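Local coordinates for 35 kDa hemin binding protein (Porphyromonas gingivalis, PDB 5Y1A), which probably binds hemin, is associated with virulence, combines thioredoxin and beta-sandwich domains and is probably exported as cargo of the type IX secretion system, at residues 144-150 against 164-170; 177-181 against 217-223. The contacts are given in a common frame with arbitrary orientation. Numbering follows the deposited sequence.

Interaction 1 (144-150 against 164-170)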
ATOM      1  N   PRO A 144      19.184   7.929  10.147  1.00 12.79           N
ATOM      2  CA  PRO A 144      18.995   9.331  10.520  1.00 12.67           C
ATOM      3  C   PRO A 144      17.577   9.883  10.284  1.00 12.64           C
ATOM      4  O   PRO A 144      17.391  11.083  10.296  1.00 13.67           O
ATOM      5  CB  PRO A 144      19.999  10.042   9.617  1.00 12.10           C
ATOM      6  CG  PRO A 144      19.966   9.246   8.376  1.00 13.68           C
ATOM      7  CD  PRO A 144      19.834   7.809   8.817  1.00 13.35           C
ATOM      8  N   ALA A 145      16.602   9.001  10.062  1.00 12.14           N
ATOM      9  CA  ALA A 145      15.192   9.404   9.981  1.00 11.87           C
ATOM     10  C   ALA A 145      14.324   8.288  10.509  1.00 12.26           C
ATOM     11  O   ALA A 145      14.773   7.134  10.622  1.00 12.31           O
ATOM     12  CB  ALA A 145      14.801   9.770   8.535  1.00 11.00           C
ATOM     13  N   GLU A 146      13.081   8.634  10.846  1.00 12.41           N
ATOM     14  CA  GLU A 146      12.103   7.648  11.278  1.00 14.99           C
ATOM     15  C   GLU A 146      10.760   8.109  10.739  1.00 14.07           C
ATOM     16  O   GLU A 146      10.512   9.321  10.599  1.00 13.21           O
ATOM     17  CB  GLU A 146      12.091   7.559  12.811  1.00 15.45           C
ATOM     18  CG  GLU A 146      10.936   6.832  13.450  1.00 19.52           C
ATOM     19  CD  GLU A 146      10.951   7.018  14.955  1.00 19.48           C
ATOM     20  OE1 GLU A 146      10.243   7.929  15.460  1.00 25.72           O
ATOM     21  OE2 GLU A 146      11.696   6.260  15.613  1.00 22.79           O
ATOM     22  N   VAL A 147       9.905   7.141  10.424  1.00 13.08           N
ATOM     23  CA  VAL A 147       8.539   7.462  10.022  1.00 13.11           C
ATOM     24  C   VAL A 147       7.576   6.466  10.635  1.00 12.71           C
ATOM     25  O   VAL A 147       7.779   5.238  10.552  1.00 12.42           O
ATOM     26  CB  VAL A 147       8.365   7.615   8.480  1.00 14.34           C
ATOM     27  CG1 VAL A 147       8.825   6.374   7.741  1.00 13.37           C
ATOM     28  CG2 VAL A 147       6.911   7.982   8.133  1.00 14.22           C
ATOM     29  N   ASN A 148       6.559   7.033  11.272  1.00 13.16           N
ATOM     30  CA  ASN A 148       5.529   6.301  11.999  1.00 14.39           C
ATOM     31  C   ASN A 148       4.209   6.509  11.273  1.00 13.91           C
ATOM     32  O   ASN A 148       3.959   7.589  10.732  1.00 13.55           O
ATOM     33  CB  ASN A 148       5.433   6.836  13.430  1.00 15.39           C
ATOM     34  CG  ASN A 148       6.744   6.682  14.196  1.00 18.05           C
ATOM     35  OD1 ASN A 148       7.238   5.564  14.387  1.00 20.80           O
ATOM     36  ND2 ASN A 148       7.326   7.803  14.590  1.00 21.87           N
ATOM     37  N   LEU A 149       3.359   5.485  11.304  1.00 13.78           N
ATOM     38  CA  LEU A 149       2.104   5.504  10.562  1.00 13.27           C
ATOM     39  C   LEU A 149       0.923   5.298  11.491  1.00 13.09           C
ATOM     40  O   LEU A 149       0.936   4.393  12.359  1.00 12.62           O
ATOM     41  CB  LEU A 149       2.108   4.371   9.531  1.00 12.99           C
ATOM     42  CG  LEU A 149       2.903   4.498   8.237  1.00 12.77           C
ATOM     43  CD1 LEU A 149       4.429   4.577   8.483  1.00 11.88           C
ATOM     44  CD2 LEU A 149       2.558   3.305   7.375  1.00 11.76           C
ATOM     45  N   LYS A 150      -0.081   6.156  11.326  1.00 13.02           N
ATOM     46  CA  LYS A 150      -1.381   5.952  11.951  1.00 12.50           C
ATOM     47  C   LYS A 150      -2.402   5.888  10.828  1.00 11.32           C
ATOM     48  O   LYS A 150      -2.617   6.871  10.101  1.00 11.36           O
ATOM     49  CB  LYS A 150      -1.705   7.050  12.979  1.00 13.28           C
ATOM     50  CG  LYS A 150      -3.148   7.008  13.522  1.00 16.76           C
ATOM     51  CD  LYS A 150      -3.508   5.673  14.176  1.00 19.68           C
ATOM     52  CE  LYS A 150      -5.035   5.629  14.450  1.00 21.53           C
ATOM     53  NZ  LYS A 150      -5.456   4.499  15.325  1.00 24.66           N
ATOM     54  N   THR A 164      -1.713   8.847   8.323  1.00 11.79           N
ATOM     55  CA  THR A 164      -0.976   9.985   8.841  1.00 12.24           C
ATOM     56  C   THR A 164       0.451   9.510   9.109  1.00 12.07           C
ATOM     57  O   THR A 164       0.665   8.549   9.864  1.00 12.78           O
ATOM     58  CB  THR A 164      -1.627  10.524  10.124  1.00 12.64           C
ATOM     59  OG1 THR A 164      -2.976  10.887   9.826  1.00 13.83           O
ATOM     60  CG2 THR A 164      -0.883  11.755  10.611  1.00 14.00           C
ATOM     61  N   PHE A 165       1.412  10.171   8.454  1.00 12.40           N
ATOM     62  CA  PHE A 165       2.818   9.814   8.542  1.00 11.95           C
ATOM     63  C   PHE A 165       3.490  10.901   9.324  1.00 13.18           C
ATOM     64  O   PHE A 165       3.445  12.065   8.933  1.00 13.85           O
ATOM     65  CB  PHE A 165       3.467   9.748   7.154  1.00 11.64           C
ATOM     66  CG  PHE A 165       2.703   8.914   6.182  1.00 11.63           C
ATOM     67  CD1 PHE A 165       2.518   7.570   6.427  1.00 13.11           C
ATOM     68  CD2 PHE A 165       2.089   9.485   5.070  1.00 11.88           C
ATOM     69  CE1 PHE A 165       1.798   6.779   5.539  1.00 13.48           C
ATOM     70  CE2 PHE A 165       1.364   8.684   4.171  1.00 13.02           C
ATOM     71  CZ  PHE A 165       1.211   7.334   4.428  1.00 11.38           C
ATOM     72  N   THR A 166       4.078  10.527  10.447  1.00 14.19           N
ATOM     73  CA  THR A 166       4.748  11.493  11.302  1.00 14.38           C
ATOM     74  C   THR A 166       6.133  10.957  11.572  1.00 14.07           C
ATOM     75  O   THR A 166       6.321   9.758  11.749  1.00 13.73           O
ATOM     76  CB  THR A 166       4.008  11.687  12.661  1.00 15.32           C
ATOM     77  OG1 THR A 166       3.889  10.421  13.317  1.00 16.60           O
ATOM     78  CG2 THR A 166       2.601  12.297  12.439  1.00 14.87           C
ATOM     79  N   GLY A 167       7.102  11.848  11.628  1.00 13.36           N
ATOM     80  CA  GLY A 167       8.453  11.380  11.856  1.00 13.64           C
ATOM     81  C   GLY A 167       9.419  12.473  12.212  1.00 13.97           C
ATOM     82  O   GLY A 167       9.031  13.614  12.481  1.00 13.20           O
ATOM     83  N   LYS A 168      10.699  12.119  12.235  0.50 13.94           N
ATOM     84  CA  LYS A 168      11.753  13.068  12.569  0.50 14.04           C
ATOM     85  C   LYS A 168      13.012  12.682  11.836  0.50 14.01           C
ATOM     86  O   LYS A 168      13.231  11.510  11.570  0.50 13.80           O
ATOM     87  CB  LYS A 168      12.047  13.053  14.071  0.50 14.29           C
ATOM     88  CG  LYS A 168      11.146  13.944  14.895  0.50 14.81           C
ATOM     89  CD  LYS A 168      11.695  14.115  16.296  0.50 16.20           C
ATOM     90  CE  LYS A 168      10.992  15.253  17.025  0.50 16.80           C
ATOM     91  NZ  LYS A 168       9.501  15.086  17.031  0.50 19.48           N
ATOM     92  N   VAL A 169      13.838  13.679  11.524  1.00 14.33           N
ATOM     93  CA  VAL A 169      15.137  13.442  10.911  1.00 14.07           C
ATOM     94  C   VAL A 169      16.205  14.050  11.831  1.00 14.36           C
ATOM     95  O   VAL A 169      15.945  15.034  12.534  1.00 14.73           O
ATOM     96  CB  VAL A 169      15.249  13.993   9.454  1.00 14.58           C
ATOM     97  CG1 VAL A 169      14.089  13.483   8.585  1.00 13.04           C
ATOM     98  CG2 VAL A 169      15.285  15.538   9.404  1.00 14.60           C
ATOM     99  N   ASP A 170      17.382  13.445  11.829  1.00 14.70           N
ATOM    100  CA  ASP A 170      18.526  13.978  12.553  1.00 15.52           C
ATOM    101  C   ASP A 170      18.957  15.332  12.006  1.00 15.16           C
ATOM    102  O   ASP A 170      18.689  15.667  10.839  1.00 14.55           O
ATOM    103  CB  ASP A 170      19.709  13.015  12.476  1.00 15.83           C
ATOM    104  CG  ASP A 170      19.607  11.868  13.451  1.00 16.14           C
ATOM    105  OD1 ASP A 170      18.906  11.976  14.483  1.00 17.34           O
ATOM    106  OD2 ASP A 170      20.257  10.855  13.173  1.00 17.24           O
TER
HETATM  107  O   HOH W   1       5.668   9.845  15.286  1.00 30.12           O
HETATM  108  O   HOH W   2      -4.833   8.554   9.901  1.00 14.09           O

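Interaction 2 (177-181 against 217-223)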
ATOM      1  N   PRO A 177      16.749  18.085   0.573  1.00 14.44           N
ATOM      2  CA  PRO A 177      15.500  17.742  -0.130  1.00 14.51           C
ATOM      3  C   PRO A 177      15.186  16.299   0.151  1.00 15.14           C
ATOM      4  O   PRO A 177      15.827  15.403  -0.394  1.00 16.58           O
ATOM      5  CB  PRO A 177      15.822  17.958  -1.611  1.00 14.93           C
ATOM      6  CG  PRO A 177      17.276  17.994  -1.719  1.00 16.04           C
ATOM      7  CD  PRO A 177      17.891  18.198  -0.362  1.00 13.99           C
ATOM      8  N   LEU A 178      14.248  16.089   1.056  1.00 13.77           N
ATOM      9  CA  LEU A 178      13.881  14.733   1.450  1.00 13.38           C
ATOM     10  C   LEU A 178      12.476  14.503   0.931  1.00 12.80           C
ATOM     11  O   LEU A 178      11.649  15.420   0.932  1.00 11.54           O
ATOM     12  CB  LEU A 178      13.902  14.571   2.967  1.00 13.96           C
ATOM     13  CG  LEU A 178      15.277  14.837   3.619  1.00 14.53           C
ATOM     14  CD1 LEU A 178      15.169  14.731   5.150  1.00 17.63           C
ATOM     15  CD2 LEU A 178      16.275  13.848   3.123  1.00 14.09           C
ATOM     16  N   MET A 179      12.219  13.260   0.528  1.00 11.15           N
ATOM     17  CA  MET A 179      10.960  12.893  -0.091  1.00 10.70           C
ATOM     18  C   MET A 179      10.256  11.844   0.769  1.00 10.30           C
ATOM     19  O   MET A 179      10.904  11.078   1.475  1.00 10.56           O
ATOM     20  CB  MET A 179      11.239  12.297  -1.478  1.00 11.02           C
ATOM     21  CG  MET A 179      12.159  13.136  -2.369  1.00 12.03           C
ATOM     22  SD  MET A 179      11.552  14.833  -2.669  1.00 11.31           S
ATOM     23  CE  MET A 179      10.186  14.450  -3.685  1.00 13.84           C
ATOM     24  N   LEU A 180       8.932  11.820   0.705  1.00  9.41           N
ATOM     25  CA  LEU A 180       8.193  10.692   1.261  1.00  9.09           C
ATOM     26  C   LEU A 180       7.352  10.002   0.182  1.00  8.96           C
ATOM     27  O   LEU A 180       6.631  10.664  -0.601  1.00  9.48           O
ATOM     28  CB  LEU A 180       7.321  11.133   2.446  1.00  9.50           C
ATOM     29  CG  LEU A 180       6.690   9.928   3.131  1.00 10.66           C
ATOM     30  CD1 LEU A 180       7.134   9.809   4.549  1.00 16.63           C
ATOM     31  CD2 LEU A 180       5.159   9.965   2.992  1.00 17.86           C
ATOM     32  N   THR A 181       7.501   8.679   0.107  1.00  8.37           N
ATOM     33  CA  THR A 181       6.672   7.861  -0.779  1.00  8.91           C
ATOM     34  C   THR A 181       5.870   6.892   0.080  1.00  9.80           C
ATOM     35  O   THR A 181       6.392   6.329   1.049  1.00  9.50           O
ATOM     36  CB  THR A 181       7.544   7.122  -1.828  1.00  9.38           C
ATOM     37  OG1 THR A 181       8.119   8.093  -2.715  1.00  8.19           O
ATOM     38  CG2 THR A 181       6.719   6.149  -2.657  1.00 11.69           C
ATOM     39  N   LYS A 217       7.546   9.758  -7.796  1.00 10.55           N
ATOM     40  CA  LYS A 217       8.868  10.039  -7.237  1.00 10.77           C
ATOM     41  C   LYS A 217       8.792  10.585  -5.812  1.00 10.74           C
ATOM     42  O   LYS A 217       9.829  10.824  -5.211  1.00 11.31           O
ATOM     43  CB  LYS A 217       9.661  10.999  -8.147  1.00 12.02           C
ATOM     44  CG  LYS A 217       9.816  10.480  -9.579  1.00 13.80           C
ATOM     45  CD  LYS A 217      10.874  11.297 -10.311  1.00 17.64           C
ATOM     46  CE  LYS A 217      10.453  12.770 -10.464  1.00 20.38           C
ATOM     47  NZ  LYS A 217       9.132  12.862 -11.163  1.00 20.14           N
ATOM     48  N   GLY A 218       7.575  10.805  -5.285  1.00  9.74           N
ATOM     49  CA  GLY A 218       7.419  11.202  -3.869  1.00  9.99           C
ATOM     50  C   GLY A 218       6.944  12.622  -3.642  1.00  9.83           C
ATOM     51  O   GLY A 218       7.030  13.443  -4.531  1.00 10.05           O
ATOM     52  N   ASP A 219       6.391  12.890  -2.462  1.00  9.22           N
ATOM     53  CA  ASP A 219       6.069  14.250  -2.042  1.00 10.01           C
ATOM     54  C   ASP A 219       7.265  14.841  -1.315  1.00  9.94           C
ATOM     55  O   ASP A 219       7.883  14.152  -0.508  1.00  9.95           O
ATOM     56  CB  ASP A 219       4.909  14.225  -1.035  1.00 10.12           C
ATOM     57  CG  ASP A 219       3.568  13.926  -1.688  1.00 12.47           C
ATOM     58  OD1 ASP A 219       3.204  14.549  -2.697  1.00 11.42           O
ATOM     59  OD2 ASP A 219       2.879  13.058  -1.168  1.00 14.68           O
ATOM     60  N   ALA A 220       7.546  16.130  -1.550  1.00 10.90           N
ATOM     61  CA  ALA A 220       8.592  16.859  -0.797  1.00 11.10           C
ATOM     62  C   ALA A 220       8.209  16.991   0.676  1.00 11.23           C
ATOM     63  O   ALA A 220       7.085  17.382   1.008  1.00 11.71           O
ATOM     64  CB  ALA A 220       8.824  18.283  -1.396  1.00 11.58           C
ATOM     65  N   LEU A 221       9.143  16.649   1.564  1.00 11.63           N
ATOM     66  CA  LEU A 221       8.897  16.751   3.003  1.00 11.97           C
ATOM     67  C   LEU A 221       9.219  18.114   3.563  1.00 12.05           C
ATOM     68  O   LEU A 221      10.285  18.673   3.295  1.00 12.83           O
ATOM     69  CB  LEU A 221       9.729  15.703   3.769  1.00 12.15           C
ATOM     70  CG  LEU A 221       9.192  14.289   3.822  1.00 13.86           C
ATOM     71  CD1 LEU A 221      10.284  13.351   4.329  1.00 16.12           C
ATOM     72  CD2 LEU A 221       7.929  14.198   4.724  1.00 13.60           C
ATOM     73  N   ASN A 222       8.312  18.624   4.385  1.00 12.25           N
ATOM     74  CA  ASN A 222       8.508  19.871   5.097  1.00 13.09           C
ATOM     75  C   ASN A 222       9.055  19.584   6.479  1.00 14.24           C
ATOM     76  O   ASN A 222       8.303  19.159   7.362  1.00 14.74           O
ATOM     77  CB  ASN A 222       7.182  20.623   5.203  1.00 13.02           C
ATOM     78  CG  ASN A 222       6.750  21.238   3.879  1.00 15.14           C
ATOM     79  OD1 ASN A 222       5.629  21.019   3.416  1.00 15.54           O
ATOM     80  ND2 ASN A 222       7.645  22.002   3.259  1.00 12.95           N
ATOM     81  N   ILE A 223      10.356  19.803   6.663  1.00 13.84           N
ATOM     82  CA  ILE A 223      11.034  19.443   7.908  1.00 15.12           C
ATOM     83  C   ILE A 223      11.142  20.698   8.786  1.00 15.59           C
ATOM     84  O   ILE A 223      11.712  21.706   8.347  1.00 15.30           O
ATOM     85  CB  ILE A 223      12.459  18.854   7.617  1.00 14.79           C
ATOM     86  CG1 ILE A 223      12.386  17.591   6.718  1.00 14.94           C
ATOM     87  CG2 ILE A 223      13.242  18.572   8.920  1.00 15.10           C
ATOM     88  CD1 ILE A 223      11.652  16.365   7.342  1.00 16.43           C
TER
HETATM   89  O   HOH W   3      12.300  18.341   1.384  1.00 15.05           O
HETATM   90  O   HOH W   4       3.685  10.698  -0.254  1.00 20.63           O

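Interaction 1 (144-150 against 164-170)
Seven main-chain hydrogen bonds lace these antiparallel strands together, from D170 N to P144 O (2.8 Å) at one end to T164 N to K150 O (2.8 Å) at the other. A145, V147, L149, F165 and V169 form an apolar face. The m rotamer of F165 lays its ring beside L149, whose CG meets the ring edge at CD1 of F165 (3.6 Å). The p rotamer of V147 brings its CG2 to 4.0 Å from CB of F165, and the m rotamer of V169 brings its CG1 to 3.8 Å from CB of A145. Opposite V147 stands G167, where a CB would lie 2.0 Å from O of E146, a clash that glycine avoids.

The other face is polar and largely open to solvent, though F34 lies against E146 and K168. The extended E146 (t, t) and N148 (m) join through ND2 of N148 and OE1 of E146 (3.0 Å), and a water links that ND2 (2.7 Å) to OG1 of T166 (2.7 Å), placed by its p rotamer. K150 leads away to a salt bridge with E275.

This two-faced pairing is a beta hairpin, strands 145-153 and 161-169, within one sheet of the beta-sandwich domain.

Interaction 2 (177-181 against 217-223)
The pairing begins at L178, whose carbonyl O accepts a hydrogen bond from N of L221 (2.9 Å), while a water joins N of L178 (3.0 Å) to O of L221 (2.8 Å). Its branched apolar side chain suits a buried place: CB of L178 lies 4.1 Å from CD1 of L221, and CD1 of L178 lies 4.3 Å from CG1 of I223.

M179 faces A220 in a non-hydrogen-bonded pair, CA to CA 4.7 Å. Its three m torsions curl the flexible chain back over the other backbone, so that CE of M179 comes within 3.4 Å of O of G218 and 3.8 Å of N of A220. The small methyl of A220 shares this face, and M179 also touches H252.

L180 and D219 form the hydrogen-bonded pair: N of L180 to O of D219 (2.8 Å), and N of D219 to O of L180 (2.9 Å). A water bridges O of L180 (3.0 Å) and OD2 of D219 (2.7 Å), a carboxylate that also makes a salt bridge with K233. CB of L180 meets CD2 of L221 at 3.9 Å.

At T181, OG1 lies 3.4 Å from CA of G218. A CB on G218 would crowd that hydroxyl, and its positive phi (111°) is itself costly for other residues. T181 OG1 is hydrogen-bonded to H252.

Strand 179-186 thus runs between edge strand 207-220 and strand 245-252, with L180 and L221 packing on V251, and L221 also reaching F229 and I231 of strand 228-235.

Interactions 1 and 2 follow one another along the chain, the first closing before the second opens, and their centres are 12 Å apart. They belong to different sheets: strands 145-153 and 161-169 pair in one, strands 179-186 and 207-220 in the other, and the chain passes between the sheets after strand 161-169. The apolar faces meet directly: CG2 of V169 touches CG2 of I223 (3.7 Å), CD2 of F165 touches CD2 of L180 (3.7 Å), and CG1 of V169 touches CD1 of L178 (3.8 Å). Each pairing therefore supplies part of the hydrophobic interior that holds the beta-sandwich domain together.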